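Local structure of mannosyl-glycoprotein endo-beta-N-acetylglucosamidase-like domain-containing protein (Pseudomonas protegens, 4KT3) at residues 39-44 with 70-75; 64-69 with 83-88. The protein is a type VI secretion effector, a glycoside hydrolase directed at peptidoglycan, held here in complex with its immunity protein. One frame throughout, in Å; residues are numbered along the deposited sequence.

Interaction 1: 39-44 with 70-75; sequences TFVSKY and SQYGTG
Phe40, on helix 35-54, and Tyr72, in the turn after helix 59-70, bring their CA atoms to 5.6 Å, so that one side of the helix meets the backbone of a type I' beta turn running from Gln71 to Thr74. Phe40 gives the largest share of the contact, closely followed by Tyr72. Its CG stands anti to the backbone N (chi1 176°), on the side of the turn, and ring atom CD1 comes to 3.4 Å from Tyr72 C. Tyr72 CA lies over one face of the Phe40 ring, offset toward the rim and 3.9 Å from the centroid, a CH-pi contact. The Tyr72 ring is turned steeply against it, with planes at 80°, and the two side chains touch through Phe40 CD2 and Tyr72 CD1 at 3.7 Å. Val41 extends the apolar patch: its CG2 reaches the edge of the Tyr72 ring, 4.0 Å from CE1. At the far end of that ring, Tyr72 OH is hydrogen-bonded to Arg174 of helix 160-174.

On the Phe40 ring, CE1 lies 3.6 Å from Ser70 OG. That hydroxyl accepts a hydrogen bond from Gly73 N (2.9 Å) and is also the donor to Ala66 O, so it links the carbonyl of Ala66, in helix 59-70, to the turn. Gln71 O is gripped twice by Thr74, through N and through OG1, the latter at 2.7 Å in the carbonyl plane on a lone pair. The immunity protein also contacts this turn, through a backbone hydrogen bond from Thr74. The Ser70-Gly73 pair is an ST motif, here joined to a type I' turn in the connection between two helices of a lysozyme-clan domain.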
loop_
_atom_site.group_PDB
_atom_site.type_symbol
_atom_site.label_atom_id
_atom_site.label_comp_id
_atom_site.label_asym_id
_atom_site.label_seq_id
_atom_site.Cartn_x
_atom_site.Cartn_y
_atom_site.Cartn_z
ATOM N N THR A 39 -2.018 -5.754 -12.608
ATOM C CA THR A 39 -1.807 -4.715 -13.611
ATOM C C THR A 39 -0.471 -3.984 -13.353
ATOM O O THR A 39 0.310 -3.752 -14.266
ATOM C CB THR A 39 -3.003 -3.731 -13.606
ATOM O OG1 THR A 39 -4.194 -4.431 -14.015
ATOM C CG2 THR A 39 -2.776 -2.555 -14.539
ATOM N N PHE A 40 -0.228 -3.632 -12.104
ATOM C CA PHE A 40 1.000 -2.948 -11.734
ATOM C C PHE A 40 2.225 -3.806 -12.025
ATOM O O PHE A 40 3.219 -3.350 -12.637
ATOM C CB PHE A 40 0.958 -2.599 -10.244
ATOM C CG PHE A 40 2.229 -1.979 -9.741
ATOM C CD1 PHE A 40 2.506 -0.649 -10.004
ATOM C CD2 PHE A 40 3.143 -2.729 -9.024
ATOM C CE1 PHE A 40 3.672 -0.055 -9.529
ATOM C CE2 PHE A 40 4.320 -2.152 -8.557
ATOM C CZ PHE A 40 4.584 -0.811 -8.814
ATOM N N VAL A 41 2.175 -5.058 -11.599
ATOM C CA VAL A 41 3.316 -5.946 -11.775
ATOM C C VAL A 41 3.589 -6.176 -13.271
ATOM O O VAL A 41 4.737 -6.083 -13.730
ATOM C CB VAL A 41 3.087 -7.253 -11.000
ATOM C CG1 VAL A 41 4.109 -8.324 -11.407
ATOM C CG2 VAL A 41 3.130 -6.965 -9.492
ATOM N N SER A 42 2.540 -6.425 -14.050
ATOM C CA SER A 42 2.708 -6.632 -15.484
ATOM C C SER A 42 3.268 -5.389 -16.158
ATOM O O SER A 42 4.072 -5.488 -17.081
ATOM C CB SER A 42 1.383 -7.006 -16.125
ATOM O OG SER A 42 0.998 -8.291 -15.691
ATOM N N LYS A 43 2.865 -4.215 -15.687
ATOM C CA LYS A 43 3.267 -2.977 -16.338
ATOM C C LYS A 43 4.758 -2.718 -16.200
ATOM O O LYS A 43 5.390 -2.236 -17.127
ATOM C CB LYS A 43 2.506 -1.792 -15.743
ATOM C CG LYS A 43 2.857 -0.443 -16.381
ATOM C CD LYS A 43 1.842 0.613 -15.991
ATOM C CE LYS A 43 2.101 1.910 -16.700
ATOM N NZ LYS A 43 1.227 3.000 -16.191
ATOM N N TYR A 44 5.324 -3.007 -15.026
ATOM C CA TYR A 44 6.670 -2.535 -14.698
ATOM C C TYR A 44 7.716 -3.606 -14.460
ATOM O O TYR A 44 8.890 -3.287 -14.251
ATOM C CB TYR A 44 6.617 -1.625 -13.478
ATOM C CG TYR A 44 5.889 -0.327 -13.709
ATOM C CD1 TYR A 44 6.364 0.602 -14.626
ATOM C CD2 TYR A 44 4.747 -0.009 -12.983
ATOM C CE1 TYR A 44 5.700 1.805 -14.827
ATOM C CE2 TYR A 44 4.078 1.183 -13.186
ATOM C CZ TYR A 44 4.564 2.089 -14.094
ATOM O OH TYR A 44 3.895 3.280 -14.278
ATOM N N SER A 70 4.117 2.489 -3.469
ATOM C CA SER A 70 3.129 3.101 -4.362
ATOM C C SER A 70 1.725 2.516 -4.286
ATOM O O SER A 70 0.866 2.917 -5.060
ATOM C CB SER A 70 3.625 3.011 -5.813
ATOM O OG SER A 70 3.518 1.696 -6.333
ATOM N N GLN A 71 1.520 1.563 -3.380
ATOM C CA GLN A 71 0.242 0.860 -3.270
ATOM C C GLN A 71 -0.128 0.283 -4.649
ATOM O O GLN A 71 -1.222 0.493 -5.195
ATOM C CB GLN A 71 -0.856 1.788 -2.727
ATOM C CG GLN A 71 -0.598 2.272 -1.283
ATOM C CD GLN A 71 0.549 3.279 -1.180
ATOM O OE1 GLN A 71 1.520 3.088 -0.415
ATOM N NE2 GLN A 71 0.449 4.342 -1.944
ATOM N N TYR A 72 0.809 -0.473 -5.186
ATOM C CA TYR A 72 0.675 -1.089 -6.493
ATOM C C TYR A 72 0.253 -0.046 -7.527
ATOM O O TYR A 72 -0.637 -0.260 -8.356
ATOM C CB TYR A 72 -0.290 -2.276 -6.443
ATOM C CG TYR A 72 0.293 -3.546 -5.833
ATOM C CD1 TYR A 72 0.912 -4.489 -6.632
ATOM C CD2 TYR A 72 0.199 -3.811 -4.461
ATOM C CE1 TYR A 72 1.432 -5.661 -6.100
ATOM C CE2 TYR A 72 0.724 -4.995 -3.914
ATOM C CZ TYR A 72 1.319 -5.919 -4.754
ATOM O OH TYR A 72 1.832 -7.111 -4.284
ATOM N N GLY A 73 0.915 1.103 -7.466
ATOM C CA GLY A 73 0.752 2.133 -8.466
ATOM C C GLY A 73 -0.483 2.999 -8.298
ATOM O O GLY A 73 -0.770 3.833 -9.166
ATOM N N THR A 74 -1.213 2.827 -7.196
ATOM C CA THR A 74 -2.448 3.586 -6.991
ATOM C C THR A 74 -2.294 4.857 -6.158
ATOM O O THR A 74 -3.201 5.690 -6.136
ATOM C CB THR A 74 -3.573 2.709 -6.408
ATOM O OG1 THR A 74 -3.276 2.309 -5.057
ATOM C CG2 THR A 74 -3.797 1.483 -7.279
ATOM N N GLY A 75 -1.160 5.017 -5.474
ATOM C CA GLY A 75 -0.948 6.207 -4.672
ATOM C C GLY A 75 -0.715 7.445 -5.515
ATOM O O GLY A 75 -0.205 7.349 -6.633
#

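Interaction 2: 64-69 with 83-88; sequences GLAAQE and NYFSMH
The side chain of Glu69, near the C-terminal end of helix 59-70, lies across a type I beta turn, Asn83 to Ser86, that packs against the helix within this lysozyme-clan domain. It can be followed outward across the turn. Its CB sits 3.5 Å from Tyr84 O. CG, anti to the carbonyl carbon (chi1 -61°), passes Phe85 O at 3.7 Å, and the chain then bends at chi2; CD keeps Phe85 O as its nearest neighbour across the contact. At the tip, OE1 rests 3.4 Å from Ser86 CB; it is also close to Phe85 O, but both are acceptors and no bond joins them. Tyr147 packs on the same side chain and gives Phe85 O a weak hydrogen bond.

One turn of helix earlier, Ala66 and Leu65 receive the Phe85 ring. Ala66 CA lies over one face of it, offset toward the rim, and Ala66 CB approaches Phe85 CZ to 3.7 Å. Leu65 comes to the ring edge instead, its CD2 in the ring plane and 3.8 Å from Phe85 CD2. Ala66 CA also makes a CA-H...O contact of 3.4 Å with Tyr84 O, bringing helix and turn backbones together. Helix 114-129 adds Phe121, whose ring meets that of Phe85.

The immunity protein reaches the same place: its Tyr79 packs on Glu69 and is hydrogen-bonded through OH to Ser86 OG. The turn itself is braced by the Asn83 amide. Its OD1 accepts from the backbone N of Met87, a selenomethionine, with an N-H...O angle of 160°; ND2 is bonded to Ala109 O and, with Met87 O in the plane of its amide, also donates to a lone pair of the Met87 carbonyl at 3.0 Å.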
loop_
_atom_site.group_PDB
_atom_site.type_symbol
_atom_site.label_atom_id
_atom_site.label_comp_id
_atom_site.label_asym_id
_atom_site.label_seq_id
_atom_site.Cartn_x
_atom_site.Cartn_y
_atom_site.Cartn_z
ATOM N N GLY A 64 8.785 -5.332 -5.743
ATOM C CA GLY A 64 8.066 -5.453 -4.478
ATOM C C GLY A 64 8.169 -4.185 -3.649
ATOM O O GLY A 64 7.184 -3.744 -3.047
ATOM N N LEU A 65 9.362 -3.602 -3.589
ATOM C CA LEU A 65 9.530 -2.331 -2.895
ATOM C C LEU A 65 8.657 -1.256 -3.546
ATOM O O LEU A 65 7.964 -0.515 -2.835
ATOM C CB LEU A 65 10.993 -1.899 -2.816
ATOM C CG LEU A 65 11.229 -0.560 -2.102
ATOM C CD1 LEU A 65 10.710 -0.566 -0.668
ATOM C CD2 LEU A 65 12.718 -0.211 -2.137
ATOM N N ALA A 66 8.646 -1.185 -4.874
ATOM C CA ALA A 66 7.787 -0.208 -5.541
ATOM C C ALA A 66 6.303 -0.464 -5.213
ATOM O O ALA A 66 5.536 0.477 -5.030
ATOM C CB ALA A 66 8.017 -0.227 -7.032
ATOM N N ALA A 67 5.890 -1.728 -5.171
ATOM C CA ALA A 67 4.496 -2.061 -4.848
ATOM C C ALA A 67 4.118 -1.577 -3.441
ATOM O O ALA A 67 3.004 -1.105 -3.217
ATOM C CB ALA A 67 4.263 -3.557 -4.964
ATOM N N GLN A 68 5.030 -1.756 -2.496
ATOM C CA GLN A 68 4.870 -1.276 -1.128
ATOM C C GLN A 68 4.756 0.252 -1.062
ATOM O O GLN A 68 3.891 0.797 -0.384
ATOM C CB GLN A 68 6.085 -1.747 -0.316
ATOM C CG GLN A 68 6.405 -0.974 0.963
ATOM C CD GLN A 68 5.414 -1.214 2.090
ATOM O OE1 GLN A 68 4.263 -1.594 1.867
ATOM N NE2 GLN A 68 5.862 -0.968 3.323
ATOM N N GLU A 69 5.648 0.955 -1.750
ATOM C CA GLU A 69 5.689 2.407 -1.630
ATOM C C GLU A 69 4.540 3.086 -2.356
ATOM O O GLU A 69 4.067 4.147 -1.922
ATOM C CB GLU A 69 7.008 2.957 -2.174
ATOM C CG GLU A 69 8.263 2.459 -1.447
ATOM C CD GLU A 69 8.275 2.867 0.001
ATOM O OE1 GLU A 69 8.297 4.092 0.276
ATOM O OE2 GLU A 69 8.267 1.957 0.848
ATOM N N ASN A 83 6.794 9.017 -8.657
ATOM C CA ASN A 83 7.744 8.661 -7.612
ATOM C C ASN A 83 7.286 7.361 -6.979
ATOM O O ASN A 83 6.555 7.372 -5.979
ATOM C CB ASN A 83 7.848 9.797 -6.597
ATOM C CG ASN A 83 8.873 9.541 -5.501
ATOM O OD1 ASN A 83 9.434 8.449 -5.368
ATOM N ND2 ASN A 83 9.100 10.562 -4.675
ATOM N N TYR A 84 7.712 6.250 -7.578
ATOM C CA TYR A 84 7.225 4.923 -7.179
ATOM C C TYR A 84 7.987 4.338 -5.990
ATOM O O TYR A 84 7.687 3.237 -5.551
ATOM C CB TYR A 84 7.214 3.964 -8.372
ATOM C CG TYR A 84 6.124 4.248 -9.364
ATOM C CD1 TYR A 84 6.258 5.260 -10.303
ATOM C CD2 TYR A 84 4.957 3.496 -9.377
ATOM C CE1 TYR A 84 5.249 5.525 -11.220
ATOM C CE2 TYR A 84 3.956 3.755 -10.281
ATOM C CZ TYR A 84 4.104 4.775 -11.197
ATOM O OH TYR A 84 3.091 5.038 -12.102
ATOM N N PHE A 85 8.941 5.093 -5.446
ATOM C CA PHE A 85 9.695 4.649 -4.272
ATOM C C PHE A 85 9.524 5.620 -3.113
ATOM O O PHE A 85 10.226 5.526 -2.098
ATOM C CB PHE A 85 11.169 4.432 -4.665
ATOM C CG PHE A 85 11.340 3.260 -5.587
ATOM C CD1 PHE A 85 11.118 3.400 -6.950
ATOM C CD2 PHE A 85 11.640 2.000 -5.089
ATOM C CE1 PHE A 85 11.197 2.322 -7.790
ATOM C CE2 PHE A 85 11.740 0.912 -5.944
ATOM C CZ PHE A 85 11.514 1.080 -7.295
ATOM N N SER A 86 8.551 6.525 -3.270
ATOM C CA SER A 86 8.252 7.577 -2.298
ATOM C C SER A 86 9.513 8.208 -1.705
ATOM O O SER A 86 9.622 8.403 -0.489
ATOM C CB SER A 86 7.330 7.055 -1.188
ATOM O OG SER A 86 6.106 6.607 -1.744
HETATM N N MSE A 87 10.447 8.543 -2.588
HETATM C CA MSE A 87 11.702 9.168 -2.206
HETATM C C MSE A 87 11.465 10.567 -1.696
HETATM O O MSE A 87 10.815 11.370 -2.356
HETATM C CB MSE A 87 12.621 9.286 -3.424
HETATM C CG MSE A 87 12.903 7.978 -4.120
HETATM SE SE MSE A 87 14.244 6.916 -3.209
HETATM C CE MSE A 87 15.811 7.990 -3.606
ATOM N N HIS A 88 12.037 10.850 -0.531
ATOM C CA HIS A 88 12.110 12.199 -0.019
ATOM C C HIS A 88 12.997 13.048 -0.931
ATOM O O HIS A 88 13.999 12.573 -1.484
ATOM C CB HIS A 88 12.688 12.199 1.403
ATOM C CG HIS A 88 11.779 11.603 2.433
ATOM N ND1 HIS A 88 12.163 11.408 3.743
ATOM C CD2 HIS A 88 10.505 11.156 2.345
ATOM C CE1 HIS A 88 11.160 10.876 4.421
ATOM N NE2 HIS A 88 10.145 10.703 3.592
#

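In the fold
From the N terminus, helix 35-54 supplies the first half of interaction 1, and helix 59-70 supplies the first half of interaction 2. Interaction 1 closes a loop of 25 residues when the chain turns at 70-75; after helix 76-81, segment 83-88 returns to helix 59-70 and closes interaction 2 over 13 residues. The segments alternate along the chain, so the two loops cross. They also touch in space: Phe40 CE2 packs on Ala67 CA at 3.7 Å, and Tyr44 OH lies 2.9 Å from Tyr84 OH, a probable hydrogen bond. Together they tie helices 35-54 and 59-70 to the loops flanking helix 76-81.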